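Local coordinates for cytolethal distending toxin subunit B (Escherichia coli, PDB 2F1N), which nicks DNA as the endonuclease subunit of the tripartite cytolethal distending toxin, very probably damaging DNA in intoxicated cells and so causing G2/M arrest, at residues P210-T216 and D253-V257; V107-S113 and R131-I136; N22-S27 and E55-P59; A142-A148 and M181-N187. All blocks are in the same frame, centred on the assembly; numbering follows the deposited sequence.

All four contacts belong to one two-sheet DNase I-like domain. Along the chain they follow one another in the order contact 3, contact 2, contact 4, contact 1. Contact 3 joins the C-terminal ends of strands 18-25 and 50-56, neighbours in the eight-stranded sheet. Contact 4 joins two parallel strands of the six-stranded sheet. Contact 2 packs one sheet on the other; its centre lies about 8 Å from that of contact 4 and about 11 Å from that of contact 3. Contact 1 joins two loops, its centre about 14 Å from that of contact 4. N22, E55, H147, D185 and H254 converge where contacts 1, 3 and 4 touch, the probable active-site end of the sandwich.

Contact 1. Residues P210-T216 and D253-V257; sequences PAAATQT and DHFPV
The strongest bond runs from F255 N to T214 O, 2.9 Å and nearly straight. A weak one runs from T216 N to D253 O, 3.1 Å with an N-H...O angle of 122°. They flank a single backbone bridge between Q215 and H254, with CA atoms 4.3 Å apart. Both segments are loop, save V257, which begins strand 257-261. Two CA-H...O contacts add to the bridge: H254 CA to T214 O, 3.3 Å, and Q215 CA to D253 O, 3.1 Å. D222 OD2 takes hydrogen bonds with both H254 ND1 and T214 OG1. H254 is in the m rotamer, and Q215 CB sits over its ring face, 4.0 Å from the centroid, a CH-pi contact. F255, also m, lays one ring face against Q215 CA. Further out, T214 CG2 meets V257 CG2 at 3.7 Å and P210 CG meets V257 CG1 at 4.1 Å. A histidine held by an aspartate, as H254 is by D222, is a feature of the DNase I-like active site, and H254 probably has that role here.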
loop_
_atom_site.group_PDB
_atom_site.type_symbol
_atom_site.label_atom_id
_atom_site.label_comp_id
_atom_site.label_asym_id
_atom_site.label_seq_id
_atom_site.Cartn_x
_atom_site.Cartn_y
_atom_site.Cartn_z
ATOM N N PRO A 210 -13.580 -1.419 -4.838
ATOM C CA PRO A 210 -14.640 -2.408 -4.598
ATOM C C PRO A 210 -16.025 -1.749 -4.696
ATOM O O PRO A 210 -16.200 -0.555 -4.521
ATOM C CB PRO A 210 -14.347 -2.910 -3.182
ATOM C CG PRO A 210 -13.756 -1.715 -2.462
ATOM C CD PRO A 210 -12.977 -0.943 -3.572
ATOM N N ALA A 211 -17.033 -2.557 -4.988
ATOM C CA ALA A 211 -18.363 -2.000 -5.084
ATOM C C ALA A 211 -18.936 -1.532 -3.712
ATOM O O ALA A 211 -19.789 -0.580 -3.624
ATOM C CB ALA A 211 -19.262 -2.957 -5.817
ATOM N N ALA A 212 -18.395 -2.104 -2.645
ATOM C CA ALA A 212 -18.902 -1.887 -1.304
ATOM C C ALA A 212 -18.131 -0.813 -0.576
ATOM O O ALA A 212 -17.054 -0.420 -1.032
ATOM C CB ALA A 212 -18.853 -3.211 -0.531
ATOM N N ALA A 213 -18.674 -0.369 0.565
ATOM C CA ALA A 213 -18.000 0.538 1.442
ATOM C C ALA A 213 -16.797 -0.152 2.075
ATOM O O ALA A 213 -16.804 -1.406 2.240
ATOM C CB ALA A 213 -18.932 0.982 2.518
ATOM N N THR A 214 -15.782 0.648 2.397
ATOM C CA THR A 214 -14.540 0.088 2.957
ATOM C C THR A 214 -14.347 0.549 4.384
ATOM O O THR A 214 -13.344 0.208 5.031
ATOM C CB THR A 214 -13.267 0.471 2.137
ATOM O OG1 THR A 214 -13.052 1.881 2.222
ATOM C CG2 THR A 214 -13.424 0.170 0.687
ATOM N N GLN A 215 -15.311 1.306 4.876
ATOM C CA GLN A 215 -15.315 1.682 6.265
ATOM C C GLN A 215 -16.735 1.717 6.807
ATOM O O GLN A 215 -17.699 1.481 6.078
ATOM C CB GLN A 215 -14.489 2.953 6.582
ATOM C CG GLN A 215 -14.751 4.189 5.743
ATOM C CD GLN A 215 -14.578 5.476 6.598
ATOM O OE1 GLN A 215 -13.560 5.666 7.299
ATOM N NE2 GLN A 215 -15.553 6.328 6.552
ATOM N N THR A 216 -16.852 1.938 8.102
ATOM C CA THR A 216 -18.148 1.698 8.756
ATOM C C THR A 216 -19.142 2.830 8.500
ATOM O O THR A 216 -20.276 2.803 9.030
ATOM C CB THR A 216 -17.946 1.551 10.273
ATOM O OG1 THR A 216 -17.117 2.613 10.721
ATOM C CG2 THR A 216 -17.133 0.290 10.601
ATOM N N ASP A 253 -12.059 0.449 11.926
ATOM C CA ASP A 253 -13.270 0.845 11.221
ATOM C C ASP A 253 -13.094 0.693 9.710
ATOM O O ASP A 253 -14.049 0.885 8.968
ATOM C CB ASP A 253 -13.661 2.280 11.560
ATOM C CG ASP A 253 -14.034 2.452 13.031
ATOM O OD1 ASP A 253 -14.390 1.472 13.705
ATOM O OD2 ASP A 253 -14.042 3.567 13.572
ATOM N N HIS A 254 -11.875 0.339 9.270
ATOM C CA HIS A 254 -11.621 0.044 7.848
ATOM C C HIS A 254 -11.484 -1.436 7.604
ATOM O O HIS A 254 -10.932 -2.185 8.424
ATOM C CB HIS A 254 -10.325 0.750 7.376
ATOM C CG HIS A 254 -10.431 2.243 7.369
ATOM N ND1 HIS A 254 -10.597 2.968 6.212
ATOM C CD2 HIS A 254 -10.405 3.147 8.384
ATOM C CE1 HIS A 254 -10.641 4.256 6.508
ATOM N NE2 HIS A 254 -10.535 4.390 7.823
ATOM N N PHE A 255 -11.959 -1.870 6.450
ATOM C CA PHE A 255 -11.886 -3.271 6.084
ATOM C C PHE A 255 -10.747 -3.418 5.097
ATOM O O PHE A 255 -10.511 -2.496 4.321
ATOM C CB PHE A 255 -13.162 -3.647 5.358
ATOM C CG PHE A 255 -14.427 -3.153 6.022
ATOM C CD1 PHE A 255 -14.601 -3.216 7.403
ATOM C CD2 PHE A 255 -15.446 -2.622 5.237
ATOM C CE1 PHE A 255 -15.769 -2.734 7.999
ATOM C CE2 PHE A 255 -16.626 -2.135 5.826
ATOM C CZ PHE A 255 -16.791 -2.204 7.198
ATOM N N PRO A 256 -10.056 -4.553 5.129
ATOM C CA PRO A 256 -9.016 -4.857 4.139
ATOM C C PRO A 256 -9.655 -5.027 2.800
ATOM O O PRO A 256 -10.785 -5.598 2.670
ATOM C CB PRO A 256 -8.448 -6.221 4.572
ATOM C CG PRO A 256 -9.045 -6.509 5.880
ATOM C CD PRO A 256 -10.225 -5.626 6.128
ATOM N N VAL A 257 -8.920 -4.557 1.797
ATOM C CA VAL A 257 -9.431 -4.565 0.417
ATOM C C VAL A 257 -8.419 -5.267 -0.419
ATOM O O VAL A 257 -7.228 -4.876 -0.396
ATOM C CB VAL A 257 -9.684 -3.125 -0.102
ATOM C CG1 VAL A 257 -10.063 -3.142 -1.602
ATOM C CG2 VAL A 257 -10.844 -2.487 0.693
#

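Contact 2. Residues V107-S113 and R131-I136; sequences VNLALVS and RPLLGI
Strands 109-113 and 133-136 run in nearly the same direction, their axes 12° apart and 7.4 Å apart at closest approach. Both backbones are extended. L109 is nearest L134 (CA-CA 7.4 Å) and L111 nearest G135 (7.5 Å). At this spacing the backbones do not pair; each strand is bonded within its own sheet: 109-113 to strands 50-56 and 92-98, and 133-136 to strand 141-147. This is face-to-face packing of the two sheets in the beta sandwich of the DNase I-like fold. L109, L111 and S113 point toward the other strand, as do L134 and I136, while A110, V112 and L133 point away. L109 and L111 are both m,t. L109 CD1 reaches P132 CG at 4.0 Å and P132 O at 3.4 Å. L111 CD1 lies 3.5 Å from L134 O, 3.6 Å from G135 CA and 3.9 Å from I136 CG2. L134, in the t,p rotamer, places CD2 4.0 Å from A110 CA. At one end S113 OG lies 3.5 Å from I136 CD1. At the other, V107 CG1 touches R131 NH1 at 3.7 Å, and the R131 guanidinium is tied through NE to H147 O.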
loop_
_atom_site.group_PDB
_atom_site.type_symbol
_atom_site.label_atom_id
_atom_site.label_comp_id
_atom_site.label_asym_id
_atom_site.label_seq_id
_atom_site.Cartn_x
_atom_site.Cartn_y
_atom_site.Cartn_z
ATOM N N VAL A 107 -0.010 7.374 12.511
ATOM C CA VAL A 107 -0.113 7.483 11.049
ATOM C C VAL A 107 1.105 6.827 10.362
ATOM O O VAL A 107 1.495 7.196 9.242
ATOM C CB VAL A 107 -0.438 8.973 10.567
ATOM C CG1 VAL A 107 -1.765 9.475 11.154
ATOM C CG2 VAL A 107 0.681 9.942 10.889
ATOM N N ASN A 108 1.637 5.772 10.996
ATOM C CA ASN A 108 2.780 5.069 10.369
ATOM C C ASN A 108 2.355 4.267 9.152
ATOM O O ASN A 108 1.221 3.883 9.033
ATOM C CB ASN A 108 3.504 4.195 11.379
ATOM C CG ASN A 108 4.120 5.016 12.502
ATOM O OD1 ASN A 108 4.462 6.167 12.311
ATOM N ND2 ASN A 108 4.359 4.383 13.625
ATOM N N LEU A 109 3.305 4.019 8.256
ATOM C CA LEU A 109 3.034 3.275 7.012
ATOM C C LEU A 109 3.866 2.025 6.917
ATOM O O LEU A 109 4.991 1.978 7.435
ATOM C CB LEU A 109 3.393 4.131 5.791
ATOM C CG LEU A 109 2.514 5.351 5.569
ATOM C CD1 LEU A 109 3.289 6.269 4.594
ATOM C CD2 LEU A 109 1.150 4.992 5.084
ATOM N N ALA A 110 3.302 1.007 6.256
ATOM C CA ALA A 110 4.104 -0.208 5.955
ATOM C C ALA A 110 3.694 -0.891 4.666
ATOM O O ALA A 110 2.563 -0.750 4.197
ATOM C CB ALA A 110 4.030 -1.253 7.147
ATOM N N LEU A 111 4.647 -1.637 4.127
ATOM C CA LEU A 111 4.376 -2.655 3.100
ATOM C C LEU A 111 4.945 -3.971 3.603
ATOM O O LEU A 111 6.082 -4.029 4.118
ATOM C CB LEU A 111 5.046 -2.235 1.810
ATOM C CG LEU A 111 4.397 -1.140 0.985
ATOM C CD1 LEU A 111 5.475 -0.498 0.067
ATOM C CD2 LEU A 111 3.289 -1.795 0.120
ATOM N N VAL A 112 4.180 -5.042 3.435
ATOM C CA VAL A 112 4.627 -6.375 3.794
ATOM C C VAL A 112 4.666 -7.189 2.496
ATOM O O VAL A 112 3.705 -7.127 1.696
ATOM C CB VAL A 112 3.634 -7.043 4.746
ATOM C CG1 VAL A 112 4.248 -8.345 5.344
ATOM C CG2 VAL A 112 3.257 -6.043 5.878
ATOM N N SER A 113 5.759 -7.891 2.285
ATOM C CA SER A 113 5.894 -8.651 1.027
ATOM C C SER A 113 6.510 -10.013 1.212
ATOM O O SER A 113 7.433 -10.170 1.976
ATOM C CB SER A 113 6.745 -7.903 0.009
ATOM O OG SER A 113 7.704 -7.133 0.646
ATOM N N ARG A 131 1.275 12.568 4.590
ATOM C CA ARG A 131 2.182 11.443 4.791
ATOM C C ARG A 131 3.062 11.321 3.534
ATOM O O ARG A 131 2.687 11.818 2.485
ATOM C CB ARG A 131 1.357 10.147 4.931
ATOM C CG ARG A 131 1.137 9.734 6.360
ATOM C CD ARG A 131 0.210 10.636 7.035
ATOM N NE ARG A 131 -1.182 10.574 6.524
ATOM C CZ ARG A 131 -2.243 11.123 7.159
ATOM N NH1 ARG A 131 -2.081 11.817 8.308
ATOM N NH2 ARG A 131 -3.462 10.997 6.655
ATOM N N PRO A 132 4.223 10.686 3.659
ATOM C CA PRO A 132 5.048 10.339 2.489
ATOM C C PRO A 132 4.415 9.205 1.719
ATOM O O PRO A 132 3.387 8.658 2.130
ATOM C CB PRO A 132 6.382 9.873 3.125
ATOM C CG PRO A 132 5.959 9.247 4.433
ATOM C CD PRO A 132 4.777 10.117 4.908
ATOM N N LEU A 133 5.023 8.860 0.575
ATOM C CA LEU A 133 4.712 7.631 -0.164
ATOM C C LEU A 133 5.817 6.611 0.037
ATOM O O LEU A 133 6.942 6.935 -0.166
ATOM C CB LEU A 133 4.603 7.956 -1.666
ATOM C CG LEU A 133 3.261 8.645 -1.939
ATOM C CD1 LEU A 133 3.272 9.350 -3.301
ATOM C CD2 LEU A 133 2.090 7.660 -1.845
ATOM N N LEU A 134 5.480 5.392 0.439
ATOM C CA LEU A 134 6.502 4.364 0.622
ATOM C C LEU A 134 6.190 3.317 -0.419
ATOM O O LEU A 134 5.051 2.895 -0.510
ATOM C CB LEU A 134 6.401 3.793 2.034
ATOM C CG LEU A 134 7.082 2.444 2.355
ATOM C CD1 LEU A 134 8.598 2.641 2.267
ATOM C CD2 LEU A 134 6.638 1.950 3.767
ATOM N N GLY A 135 7.200 2.898 -1.182
ATOM C CA GLY A 135 6.955 1.901 -2.227
ATOM C C GLY A 135 8.085 0.878 -2.317
ATOM O O GLY A 135 9.209 1.155 -1.878
ATOM N N ILE A 136 7.781 -0.300 -2.901
ATOM C CA ILE A 136 8.837 -1.269 -3.221
ATOM C C ILE A 136 8.701 -1.674 -4.698
ATOM O O ILE A 136 7.609 -1.680 -5.248
ATOM C CB ILE A 136 8.773 -2.535 -2.326
ATOM C CG1 ILE A 136 7.467 -3.297 -2.516
ATOM C CG2 ILE A 136 8.955 -2.081 -0.807
ATOM C CD1 ILE A 136 7.393 -4.587 -1.713
#

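Contact 3. Residues N22-S27 and E55-P59; sequences NLQGAS and EAGSP
E55 is the centre of this contact. Its backbone bends sharply, with positive phi (46/54), and its CA lies 4.9 Å from Q24 CA. E55 O accepts a 2.8 Å hydrogen bond from G25 N. Its side chain (m,t) reaches back along segment 22-27, and N22 ND2 donates to E55 OE2 at 3.1 Å. N22 OD1 accepts from Q24 N at 3.0 Å, an Asx turn. One water links Q24 NE2 (3.2 Å) to E55 OE2 (2.5 Å), while Q24 OE1 accepts from D253 N. Another water lies 2.8 Å from G25 O and 2.6 Å from E55 OE1. S27 and G57 come next in buried area. G57 CA packs 3.7 Å from A26 C, and a CB there would crowd A26 O. S58 OG donates to S27 O at 2.9 Å. The segments join both strands of the beta-alpha-beta unit 18-25, 31-42, 50-56. N22 ND2 also bonds D185 OD2. Amide and water thus hold the E55 carboxylate, consistent with the metal-binding glutamate of DNase I-like nucleases.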
loop_
_atom_site.group_PDB
_atom_site.type_symbol
_atom_site.label_atom_id
_atom_site.label_comp_id
_atom_site.label_asym_id
_atom_site.label_seq_id
_atom_site.Cartn_x
_atom_site.Cartn_y
_atom_site.Cartn_z
ATOM N N ASN A 22 -6.083 -0.135 6.406
ATOM C CA ASN A 22 -5.775 0.868 7.404
ATOM C C ASN A 22 -6.190 0.230 8.729
ATOM O O ASN A 22 -7.383 -0.004 8.979
ATOM C CB ASN A 22 -6.603 2.131 7.105
ATOM C CG ASN A 22 -6.453 3.231 8.151
ATOM O OD1 ASN A 22 -6.112 2.971 9.282
ATOM N ND2 ASN A 22 -6.747 4.467 7.765
ATOM N N LEU A 23 -5.210 -0.123 9.540
ATOM C CA LEU A 23 -5.536 -0.908 10.716
ATOM C C LEU A 23 -5.785 -0.047 11.942
ATOM O O LEU A 23 -6.094 -0.607 13.014
ATOM C CB LEU A 23 -4.545 -2.047 10.945
ATOM C CG LEU A 23 -3.066 -1.840 11.205
ATOM C CD1 LEU A 23 -2.876 -1.425 12.677
ATOM C CD2 LEU A 23 -2.279 -3.095 10.925
ATOM N N GLN A 24 -5.720 1.278 11.775
ATOM C CA GLN A 24 -6.081 2.222 12.841
ATOM C C GLN A 24 -5.352 1.855 14.123
ATOM O O GLN A 24 -5.968 1.762 15.208
ATOM C CB GLN A 24 -7.602 2.235 13.031
ATOM C CG GLN A 24 -8.302 2.968 11.902
ATOM C CD GLN A 24 -9.769 3.339 12.255
ATOM O OE1 GLN A 24 -10.470 2.568 12.918
ATOM N NE2 GLN A 24 -10.189 4.527 11.852
ATOM N N GLY A 25 -4.032 1.690 13.976
ATOM C CA GLY A 25 -3.178 1.187 15.020
ATOM C C GLY A 25 -2.474 2.360 15.670
ATOM O O GLY A 25 -2.418 3.468 15.126
ATOM N N ALA A 26 -1.877 2.067 16.819
ATOM C CA ALA A 26 -1.131 3.046 17.594
ATOM C C ALA A 26 0.116 2.302 18.007
ATOM O O ALA A 26 0.052 1.090 18.250
ATOM C CB ALA A 26 -1.923 3.430 18.843
ATOM N N SER A 27 1.232 3.015 18.096
ATOM C CA SER A 27 2.531 2.352 18.320
ATOM C C SER A 27 2.601 1.481 19.580
ATOM O O SER A 27 3.282 0.470 19.609
ATOM C CB SER A 27 3.700 3.343 18.241
ATOM O OG SER A 27 3.337 4.624 18.737
ATOM N N GLU A 55 -1.850 3.650 9.165
ATOM C CA GLU A 55 -1.964 3.722 10.656
ATOM C C GLU A 55 -1.387 2.434 11.249
ATOM O O GLU A 55 -2.028 1.745 12.060
ATOM C CB GLU A 55 -3.423 3.945 11.068
ATOM C CG GLU A 55 -3.974 5.216 10.417
ATOM C CD GLU A 55 -5.356 5.630 10.924
ATOM O OE1 GLU A 55 -5.715 5.356 12.109
ATOM O OE2 GLU A 55 -6.021 6.308 10.125
ATOM N N ALA A 56 -0.140 2.142 10.868
ATOM C CA ALA A 56 0.420 0.804 11.078
ATOM C C ALA A 56 0.899 0.561 12.522
ATOM O O ALA A 56 1.191 -0.587 12.890
ATOM C CB ALA A 56 1.587 0.529 10.079
ATOM N N GLY A 57 0.950 1.602 13.358
ATOM C CA GLY A 57 1.434 1.338 14.718
ATOM C C GLY A 57 2.938 1.038 14.711
ATOM O O GLY A 57 3.729 1.799 14.164
ATOM N N SER A 58 3.302 -0.057 15.336
ATOM C CA SER A 58 4.674 -0.507 15.464
ATOM C C SER A 58 4.683 -1.887 14.804
ATOM O O SER A 58 3.675 -2.603 14.846
ATOM C CB SER A 58 5.025 -0.621 16.960
ATOM O OG SER A 58 5.295 0.697 17.503
ATOM N N PRO A 59 5.796 -2.277 14.197
ATOM C CA PRO A 59 5.870 -3.617 13.588
ATOM C C PRO A 59 5.846 -4.717 14.671
ATOM O O PRO A 59 6.012 -4.389 15.875
ATOM C CB PRO A 59 7.215 -3.605 12.850
ATOM C CG PRO A 59 8.045 -2.552 13.542
ATOM C CD PRO A 59 7.053 -1.526 14.061
HETATM O O HOH W 1 -8.354 6.951 10.840
HETATM O O HOH W 2 -4.581 5.144 14.405
#

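Contact 4. Residues A142-A148 and M181-N187; sequences AFFTAHA and MILGDFN
This is a parallel strand pairing, buried in the six-stranded sheet near the centre of the chain. Strand 142-147 lies beside strand 181-183, with axes 4.7 Å apart at closest and crossing at -28°. The register pairs F143 with M181, F144 with I182, T145 with L183, A146 with G184 and H147 with D185. Hydrogen bonds step along it: M181 N to A142 O (2.8 Å), F144 N to M181 O (2.9 Å), L183 N to F144 O (2.9 Å), A146 N to L183 O (3.1 Å), D185 N to A146 O (3.1 Å) and A148 N to D185 O (2.9 Å). F143, T145, H147, M181, L183 and D185 share one face, which meets the other sheet around strand 50-56. F144 and I182 lie on the other face, against helix 156-168. There A146 CB touches I182 CG2 at 3.8 Å. At G184 the chain changes direction; its angles (177/-172) suit glycine, and a CB would clash with A146 O. Beyond, N187 ND2 donates to A148 O at 3.0 Å. A water 3.0 Å from N187 ND2 lies 2.9 Å from H147 NE2. D185 OD2 bonds N22 ND2. With helices in the connection, the strands form a beta-alpha-beta crossover. A histidine ending one strand beside an Asp-X-Asn after the next is a signature of DNase I-like active sites, so H147, D185 and N187 probably serve there.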
loop_
_atom_site.group_PDB
_atom_site.type_symbol
_atom_site.label_atom_id
_atom_site.label_comp_id
_atom_site.label_asym_id
_atom_site.label_seq_id
_atom_site.Cartn_x
_atom_site.Cartn_y
_atom_site.Cartn_z
ATOM N N ALA A 142 5.923 -1.986 -9.266
ATOM C CA ALA A 142 6.169 -1.223 -8.059
ATOM C C ALA A 142 4.856 -1.112 -7.294
ATOM O O ALA A 142 3.780 -0.900 -7.876
ATOM C CB ALA A 142 6.709 0.168 -8.440
ATOM N N PHE A 143 4.947 -1.168 -5.949
ATOM C CA PHE A 143 3.739 -1.104 -5.150
ATOM C C PHE A 143 3.968 -0.085 -4.039
ATOM O O PHE A 143 5.026 -0.115 -3.423
ATOM C CB PHE A 143 3.518 -2.473 -4.508
ATOM C CG PHE A 143 3.330 -3.566 -5.523
ATOM C CD1 PHE A 143 2.057 -3.830 -6.038
ATOM C CD2 PHE A 143 4.422 -4.291 -5.978
ATOM C CE1 PHE A 143 1.870 -4.850 -7.009
ATOM C CE2 PHE A 143 4.249 -5.315 -6.950
ATOM C CZ PHE A 143 2.976 -5.575 -7.430
ATOM N N PHE A 144 2.997 0.830 -3.864
ATOM C CA PHE A 144 3.074 1.887 -2.840
ATOM C C PHE A 144 1.962 1.742 -1.837
ATOM O O PHE A 144 0.873 1.257 -2.153
ATOM C CB PHE A 144 2.954 3.286 -3.462
ATOM C CG PHE A 144 4.164 3.686 -4.293
ATOM C CD1 PHE A 144 4.368 3.133 -5.544
ATOM C CD2 PHE A 144 5.145 4.502 -3.747
ATOM C CE1 PHE A 144 5.526 3.488 -6.328
ATOM C CE2 PHE A 144 6.280 4.865 -4.479
ATOM C CZ PHE A 144 6.491 4.337 -5.762
ATOM N N THR A 145 2.273 2.132 -0.597
ATOM C CA THR A 145 1.208 2.412 0.368
ATOM C C THR A 145 0.993 3.933 0.573
ATOM O O THR A 145 1.953 4.690 0.630
ATOM C CB THR A 145 1.500 1.673 1.695
ATOM O OG1 THR A 145 0.434 1.965 2.647
ATOM C CG2 THR A 145 2.831 2.183 2.376
ATOM N N ALA A 146 -0.273 4.362 0.612
ATOM C CA ALA A 146 -0.604 5.800 0.693
ATOM C C ALA A 146 -1.669 6.045 1.738
ATOM O O ALA A 146 -2.561 5.193 1.966
ATOM C CB ALA A 146 -1.106 6.341 -0.615
ATOM N N HIS A 147 -1.544 7.197 2.406
ATOM C CA HIS A 147 -2.585 7.568 3.352
ATOM C C HIS A 147 -2.841 9.064 3.233
ATOM O O HIS A 147 -2.166 9.881 3.867
ATOM C CB HIS A 147 -2.180 7.203 4.771
ATOM C CG HIS A 147 -3.256 7.505 5.773
ATOM N ND1 HIS A 147 -3.004 7.522 7.131
ATOM C CD2 HIS A 147 -4.571 7.815 5.614
ATOM C CE1 HIS A 147 -4.125 7.832 7.772
ATOM N NE2 HIS A 147 -5.093 8.020 6.877
ATOM N N ALA A 148 -3.833 9.427 2.423
ATOM C CA ALA A 148 -4.137 10.828 2.157
ATOM C C ALA A 148 -4.805 11.432 3.376
ATOM O O ALA A 148 -5.315 10.697 4.195
ATOM C CB ALA A 148 -5.054 10.938 0.916
ATOM N N MET A 181 1.445 0.379 -8.741
ATOM C CA MET A 181 0.137 0.303 -8.128
ATOM C C MET A 181 0.225 1.044 -6.805
ATOM O O MET A 181 1.126 0.775 -6.036
ATOM C CB MET A 181 -0.284 -1.142 -7.867
ATOM C CG MET A 181 -1.725 -1.161 -7.398
ATOM S SD MET A 181 -2.390 -2.788 -7.011
ATOM C CE MET A 181 -2.154 -3.643 -8.566
ATOM N N ILE A 182 -0.694 1.975 -6.593
ATOM C CA ILE A 182 -0.771 2.689 -5.306
ATOM C C ILE A 182 -1.974 2.120 -4.530
ATOM O O ILE A 182 -3.123 2.173 -4.999
ATOM C CB ILE A 182 -0.986 4.194 -5.540
ATOM C CG1 ILE A 182 0.042 4.779 -6.551
ATOM C CG2 ILE A 182 -0.899 4.908 -4.164
ATOM C CD1 ILE A 182 -0.272 6.206 -7.043
ATOM N N LEU A 183 -1.725 1.598 -3.334
ATOM C CA LEU A 183 -2.770 0.943 -2.533
ATOM C C LEU A 183 -2.909 1.778 -1.283
ATOM O O LEU A 183 -1.914 2.058 -0.620
ATOM C CB LEU A 183 -2.268 -0.437 -2.110
ATOM C CG LEU A 183 -2.169 -1.461 -3.254
ATOM C CD1 LEU A 183 -1.024 -2.506 -3.018
ATOM C CD2 LEU A 183 -3.528 -2.167 -3.314
ATOM N N GLY A 184 -4.095 2.229 -0.982
ATOM C CA GLY A 184 -4.185 2.964 0.268
ATOM C C GLY A 184 -5.508 3.537 0.590
ATOM O O GLY A 184 -6.519 3.189 -0.049
ATOM N N ASP A 185 -5.485 4.334 1.667
ATOM C CA ASP A 185 -6.648 5.069 2.112
ATOM C C ASP A 185 -6.526 6.450 1.505
ATOM O O ASP A 185 -5.762 7.321 1.956
ATOM C CB ASP A 185 -6.669 5.109 3.656
ATOM C CG ASP A 185 -7.828 5.886 4.212
ATOM O OD1 ASP A 185 -8.645 6.503 3.445
ATOM O OD2 ASP A 185 -7.951 5.971 5.458
ATOM N N PHE A 186 -7.320 6.654 0.463
ATOM C CA PHE A 186 -7.273 7.917 -0.263
ATOM C C PHE A 186 -8.166 8.987 0.335
ATOM O O PHE A 186 -8.099 10.158 -0.051
ATOM C CB PHE A 186 -7.624 7.678 -1.730
ATOM C CG PHE A 186 -6.586 6.890 -2.464
ATOM C CD1 PHE A 186 -5.425 7.523 -2.931
ATOM C CD2 PHE A 186 -6.744 5.518 -2.677
ATOM C CE1 PHE A 186 -4.426 6.766 -3.601
ATOM C CE2 PHE A 186 -5.765 4.753 -3.369
ATOM C CZ PHE A 186 -4.614 5.393 -3.832
ATOM N N ASN A 187 -9.029 8.574 1.270
ATOM C CA ASN A 187 -9.876 9.525 2.021
ATOM C C ASN A 187 -10.766 10.409 1.144
ATOM O O ASN A 187 -11.172 11.491 1.557
ATOM C CB ASN A 187 -9.038 10.381 3.008
ATOM C CG ASN A 187 -9.122 9.860 4.427
ATOM O OD1 ASN A 187 -10.218 9.501 4.914
ATOM N ND2 ASN A 187 -7.994 9.771 5.096
HETATM O O HOH W 3 -7.660 8.896 7.897
#